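Long-range contacts in racemase (PDB 3MKC), which is of undefined function but belongs to the mandelate racemase/muconate lactonizing enzyme group of the enolase superfamily: residues Asn30-Val34 and Gly46-Pro52; Trp87-Tyr91 and Met104-Ile110. All blocks are in the same frame, centred on the assembly; numbering follows the deposited sequence.

Interaction 1: Asn30-Val34 and Gly46-Pro52; sequences NTVVV and GEADGSP
Five extended residues, Asn30-Val34, run antiparallel to the strand that enters at Gly46 (142° between the segment axes, closest approach 4.4 Å); the chain then leaves the sheet, where Gly50 (phi/psi 102/164) suits a backbone that would jam a CB against the preceding carbonyl O, and reaches a helix beginning at Pro52. Asn30, at chi1 p, points toward the other segment and rests OD1 3.6 Å from Pro52 CG. Thr31, at chi1 t, gives its hydroxyl to Glu47, OG1 to OE1 2.7 Å; Glu47 (chi1 p, chi2 t) is held further by Thr318 and by Thr321, so its buried carboxylate is well supplied with donors. Val32 O accepts from Ala48 N at 3.0 Å, and its t rotamer sets CG2 3.8 Å from Pro52 CB, a beta-branched residue filling the space between the strand and the start of the helix. These residues belong to the hairpin of strands 29-38 and 43-48 in the three-stranded antiparallel sheet of the N-terminal domain, a feature of the enolase superfamily. Val33 faces Glu47 in a non-hydrogen-bonded pair, CA to CA 4.4 Å, and both side chains lie against Ile320 of helix 319-331. Val34 and Gly46 form a hydrogen-bonded pair: Val34 N to Gly46 O is 2.8 Å and Gly46 N to Val34 O is 2.9 Å. Val34 projects from the same face as Val32, where both touch Phe17.

Interaction 2: Trp87-Tyr91 and Met104-Ile110; sequences WDAMY and MFALSGI
Two helical segments, Trp87-Tyr91 and Met104-Ile110, pack nearly antiparallel, their axes 155° apart in direction and 10.9 Å apart at closest approach. No hydrogen bond crosses between them; large apolar side chains span the wide gap. Leu107, pointing toward the other helix with chi1 and chi2 both t, is the central bump. It enters a hollow lined by Trp87, Met90 and Tyr91, and its CA is 7.4 Å from that of Met90. Leu107 CD2 lies over the Trp87 indole in a CH-pi contact, 3.7 Å from the centroid of the five-membered ring. Leu107 CD1 lies 4.1 Å from Tyr91 CB, and Leu107 CG 4.2 Å from Met90 CE. Trp87 and Tyr91, both chi1 t and one turn apart, receive the selenomethionine Met104 (m, m, m): its CE is 3.8 Å from Trp87 CZ2, and its SE meets the Tyr91 ring edge, 3.8 Å from CE1, a Met-aromatic contact. One turn beyond Leu107, Ile110 (chi1 m) places CG2 3.7 Å from SE of Met90, also selenomethionine, whose long unbranched chain can follow the uneven surface. Beyond this pairing, Trp87 NE1 bonds to Gly292 O and its ring touches helix 293-306, Tyr91 and Met104 meet helix 268-277, and Ile110 lies on Phe17 of strand 12-22, so the helix pair sits between the N-terminal sheet and helices of the C-terminal domain.

From the N terminus, strand 12-22 leads to strand 29-38, which turns back into strand 43-48, and interaction 1 closes this hairpin, 11 residues lying between its segments, most of them strand. The chain then passes through helix 52-59 to helix 83-93; interaction 2 closes a second loop, with 12 residues between its segments, when helix 102-122 returns. The loops follow in series, neither nested nor crossed. They nevertheless meet in space, their centres 13 Å apart: Ala48 CB lies 3.1 Å from Phe105 O, and Val34 CB 3.7 Å from Gly109 O. Helix 102-122 thus packs against the hairpin as well as helix 83-93, uniting the sheet and helices of the N-terminal domain.

Interaction 1: Asn30-Val34 and Gly46-Pro52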
loop_
_atom_site.group_PDB
_atom_site.type_symbol
_atom_site.label_atom_id
_atom_site.label_comp_id
_atom_site.label_asym_id
_atom_site.label_seq_id
_atom_site.Cartn_x
_atom_site.Cartn_y
_atom_site.Cartn_z
ATOM N N ASN A 30 10.971 5.855 -8.373
ATOM C CA ASN A 30 10.240 5.825 -9.617
ATOM C C ASN A 30 8.853 5.257 -9.419
ATOM O O ASN A 30 8.519 4.728 -8.358
ATOM C CB ASN A 30 11.002 4.997 -10.659
ATOM C CG ASN A 30 11.252 3.574 -10.202
ATOM O OD1 ASN A 30 10.323 2.866 -9.821
ATOM N ND2 ASN A 30 12.509 3.148 -10.241
ATOM N N THR A 31 8.040 5.392 -10.454
ATOM C CA THR A 31 6.697 4.871 -10.427
ATOM C C THR A 31 6.179 4.845 -11.853
ATOM O O THR A 31 6.875 5.241 -12.799
ATOM C CB THR A 31 5.758 5.737 -9.559
ATOM O OG1 THR A 31 4.514 5.049 -9.386
ATOM C CG2 THR A 31 5.490 7.089 -10.228
ATOM N N VAL A 32 4.963 4.351 -12.006
ATOM C CA VAL A 32 4.344 4.294 -13.305
ATOM C C VAL A 32 2.947 4.843 -13.137
ATOM O O VAL A 32 2.070 4.180 -12.587
ATOM C CB VAL A 32 4.278 2.857 -13.827
ATOM C CG1 VAL A 32 3.691 2.845 -15.215
ATOM C CG2 VAL A 32 5.670 2.251 -13.822
ATOM N N VAL A 33 2.748 6.075 -13.584
ATOM C CA VAL A 33 1.436 6.687 -13.481
ATOM C C VAL A 33 0.518 6.081 -14.523
ATOM O O VAL A 33 0.924 5.858 -15.664
ATOM C CB VAL A 33 1.500 8.207 -13.723
ATOM C CG1 VAL A 33 0.094 8.796 -13.693
ATOM C CG2 VAL A 33 2.375 8.862 -12.672
ATOM N N VAL A 34 -0.711 5.787 -14.123
ATOM C CA VAL A 34 -1.690 5.250 -15.045
ATOM C C VAL A 34 -2.774 6.309 -15.213
ATOM O O VAL A 34 -3.455 6.669 -14.251
ATOM C CB VAL A 34 -2.336 3.960 -14.511
ATOM C CG1 VAL A 34 -3.428 3.499 -15.473
ATOM C CG2 VAL A 34 -1.278 2.884 -14.338
ATOM N N GLY A 46 -3.829 6.691 -11.341
ATOM C CA GLY A 46 -3.509 5.569 -10.479
ATOM C C GLY A 46 -2.035 5.316 -10.693
ATOM O O GLY A 46 -1.394 6.044 -11.444
ATOM N N GLU A 47 -1.466 4.321 -10.029
ATOM C CA GLU A 47 -0.065 4.028 -10.263
ATOM C C GLU A 47 0.207 2.556 -9.999
ATOM O O GLU A 47 -0.465 1.927 -9.175
ATOM C CB GLU A 47 0.845 4.936 -9.420
ATOM C CG GLU A 47 0.925 4.626 -7.948
ATOM C CD GLU A 47 1.791 5.628 -7.200
ATOM O OE1 GLU A 47 2.679 6.246 -7.826
ATOM O OE2 GLU A 47 1.592 5.790 -5.982
ATOM N N ALA A 48 1.173 2.015 -10.734
ATOM C CA ALA A 48 1.545 0.611 -10.629
ATOM C C ALA A 48 2.973 0.427 -10.132
ATOM O O ALA A 48 3.856 1.233 -10.432
ATOM C CB ALA A 48 1.380 -0.059 -11.990
ATOM N N ASP A 49 3.197 -0.643 -9.373
ATOM C CA ASP A 49 4.528 -0.937 -8.853
ATOM C C ASP A 49 5.307 -1.685 -9.942
ATOM O O ASP A 49 4.744 -2.014 -10.990
ATOM C CB ASP A 49 4.406 -1.793 -7.590
ATOM C CG ASP A 49 5.678 -1.810 -6.768
ATOM O OD1 ASP A 49 6.510 -0.889 -6.914
ATOM O OD2 ASP A 49 5.839 -2.742 -5.960
ATOM N N GLY A 50 6.592 -1.931 -9.692
ATOM C CA GLY A 50 7.432 -2.642 -10.645
ATOM C C GLY A 50 8.360 -1.754 -11.460
ATOM O O GLY A 50 8.177 -0.535 -11.520
ATOM N N SER A 51 9.363 -2.360 -12.089
ATOM C CA SER A 51 10.296 -1.600 -12.915
ATOM C C SER A 51 9.472 -0.875 -13.975
ATOM O O SER A 51 8.781 -1.502 -14.773
ATOM C CB SER A 51 11.301 -2.540 -13.578
ATOM O OG SER A 51 12.135 -3.155 -12.613
ATOM N N PRO A 52 9.531 0.464 -13.988
ATOM C CA PRO A 52 8.766 1.246 -14.966
ATOM C C PRO A 52 8.877 0.755 -16.407
ATOM O O PRO A 52 7.873 0.651 -17.105
ATOM C CB PRO A 52 9.319 2.657 -14.787
ATOM C CG PRO A 52 9.639 2.697 -13.322
ATOM C CD PRO A 52 10.298 1.346 -13.089
#

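Interaction 2: Trp87-Tyr91 and Met104-Ile110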
loop_
_atom_site.group_PDB
_atom_site.type_symbol
_atom_site.label_atom_id
_atom_site.label_comp_id
_atom_site.label_asym_id
_atom_site.label_seq_id
_atom_site.Cartn_x
_atom_site.Cartn_y
_atom_site.Cartn_z
ATOM N N TRP A 87 -12.611 -4.968 -13.809
ATOM C CA TRP A 87 -11.553 -5.702 -13.119
ATOM C C TRP A 87 -11.588 -7.151 -13.608
ATOM O O TRP A 87 -10.568 -7.697 -14.033
ATOM C CB TRP A 87 -11.800 -5.690 -11.607
ATOM C CG TRP A 87 -10.599 -6.032 -10.761
ATOM C CD1 TRP A 87 -9.801 -5.154 -10.081
ATOM C CD2 TRP A 87 -10.076 -7.342 -10.485
ATOM N NE1 TRP A 87 -8.817 -5.833 -9.397
ATOM C CE2 TRP A 87 -8.963 -7.177 -9.628
ATOM C CE3 TRP A 87 -10.441 -8.639 -10.878
ATOM C CZ2 TRP A 87 -8.211 -8.260 -9.155
ATOM C CZ3 TRP A 87 -9.690 -9.721 -10.407
ATOM C CH2 TRP A 87 -8.588 -9.520 -9.554
ATOM N N ASP A 88 -12.767 -7.765 -13.539
ATOM C CA ASP A 88 -12.932 -9.151 -13.960
ATOM C C ASP A 88 -12.586 -9.341 -15.429
ATOM O O ASP A 88 -11.977 -10.346 -15.804
ATOM C CB ASP A 88 -14.372 -9.638 -13.729
ATOM C CG ASP A 88 -14.693 -9.869 -12.260
ATOM O OD1 ASP A 88 -13.754 -9.973 -11.440
ATOM O OD2 ASP A 88 -15.893 -9.961 -11.929
ATOM N N ALA A 89 -12.978 -8.372 -16.252
ATOM C CA ALA A 89 -12.730 -8.450 -17.687
ATOM C C ALA A 89 -11.245 -8.426 -17.996
ATOM O O ALA A 89 -10.763 -9.205 -18.820
ATOM C CB ALA A 89 -13.432 -7.297 -18.401
HETATM N N MSE A 90 -10.523 -7.525 -17.343
HETATM C CA MSE A 90 -9.091 -7.410 -17.552
HETATM C C MSE A 90 -8.388 -8.668 -17.047
HETATM O O MSE A 90 -7.547 -9.252 -17.745
HETATM C CB MSE A 90 -8.536 -6.181 -16.821
HETATM C CG MSE A 90 -8.938 -4.836 -17.419
HETATM SE SE MSE A 90 -8.005 -3.375 -16.571
HETATM C CE MSE A 90 -8.898 -3.458 -14.865
ATOM N N TYR A 91 -8.734 -9.081 -15.831
ATOM C CA TYR A 91 -8.126 -10.266 -15.235
ATOM C C TYR A 91 -8.348 -11.510 -16.097
ATOM O O TYR A 91 -7.408 -12.237 -16.401
ATOM C CB TYR A 91 -8.700 -10.519 -13.837
ATOM C CG TYR A 91 -8.007 -11.649 -13.101
ATOM C CD1 TYR A 91 -6.870 -11.410 -12.334
ATOM C CD2 TYR A 91 -8.476 -12.960 -13.191
ATOM C CE1 TYR A 91 -6.215 -12.451 -11.669
ATOM C CE2 TYR A 91 -7.830 -14.005 -12.536
ATOM C CZ TYR A 91 -6.701 -13.743 -11.774
ATOM O OH TYR A 91 -6.069 -14.770 -11.107
HETATM N N MSE A 104 -0.102 -8.145 -12.394
HETATM C CA MSE A 104 -1.083 -7.622 -11.451
HETATM C C MSE A 104 -0.774 -6.192 -11.025
HETATM O O MSE A 104 -1.683 -5.447 -10.666
HETATM C CB MSE A 104 -1.176 -8.526 -10.213
HETATM C CG MSE A 104 -1.926 -9.840 -10.464
HETATM SE SE MSE A 104 -3.743 -9.647 -11.091
HETATM C CE MSE A 104 -4.462 -8.600 -9.654
ATOM N N PHE A 105 0.498 -5.800 -11.063
ATOM C CA PHE A 105 0.833 -4.432 -10.677
ATOM C C PHE A 105 0.162 -3.518 -11.703
ATOM O O PHE A 105 -0.418 -2.491 -11.354
ATOM C CB PHE A 105 2.348 -4.178 -10.699
ATOM C CG PHE A 105 3.164 -5.144 -9.881
ATOM C CD1 PHE A 105 2.566 -6.054 -9.005
ATOM C CD2 PHE A 105 4.554 -5.151 -10.009
ATOM C CE1 PHE A 105 3.345 -6.954 -8.275
ATOM C CE2 PHE A 105 5.338 -6.048 -9.284
ATOM C CZ PHE A 105 4.733 -6.951 -8.415
ATOM N N ALA A 106 0.233 -3.909 -12.971
ATOM C CA ALA A 106 -0.363 -3.128 -14.046
ATOM C C ALA A 106 -1.879 -3.036 -13.888
ATOM O O ALA A 106 -2.468 -1.967 -14.049
ATOM C CB ALA A 106 -0.016 -3.750 -15.389
ATOM N N LEU A 107 -2.510 -4.163 -13.574
ATOM C CA LEU A 107 -3.950 -4.175 -13.396
ATOM C C LEU A 107 -4.296 -3.260 -12.221
ATOM O O LEU A 107 -5.264 -2.508 -12.280
ATOM C CB LEU A 107 -4.437 -5.606 -13.136
ATOM C CG LEU A 107 -5.945 -5.877 -13.075
ATOM C CD1 LEU A 107 -6.191 -7.362 -13.248
ATOM C CD2 LEU A 107 -6.526 -5.395 -11.749
ATOM N N SER A 108 -3.481 -3.321 -11.171
ATOM C CA SER A 108 -3.679 -2.510 -9.972
ATOM C C SER A 108 -3.731 -1.009 -10.280
ATOM O O SER A 108 -4.619 -0.298 -9.804
ATOM C CB SER A 108 -2.554 -2.784 -8.974
ATOM O OG SER A 108 -2.542 -4.149 -8.577
ATOM N N GLY A 109 -2.773 -0.533 -11.066
ATOM C CA GLY A 109 -2.748 0.881 -11.412
ATOM C C GLY A 109 -4.000 1.316 -12.148
ATOM O O GLY A 109 -4.518 2.411 -11.927
ATOM N N ILE A 110 -4.489 0.469 -13.045
ATOM C CA ILE A 110 -5.693 0.804 -13.786
ATOM C C ILE A 110 -6.895 0.827 -12.839
ATOM O O ILE A 110 -7.730 1.720 -12.922
ATOM C CB ILE A 110 -5.950 -0.207 -14.938
ATOM C CG1 ILE A 110 -4.791 -0.154 -15.942
ATOM C CG2 ILE A 110 -7.260 0.121 -15.638
ATOM C CD1 ILE A 110 -4.884 -1.187 -17.055
#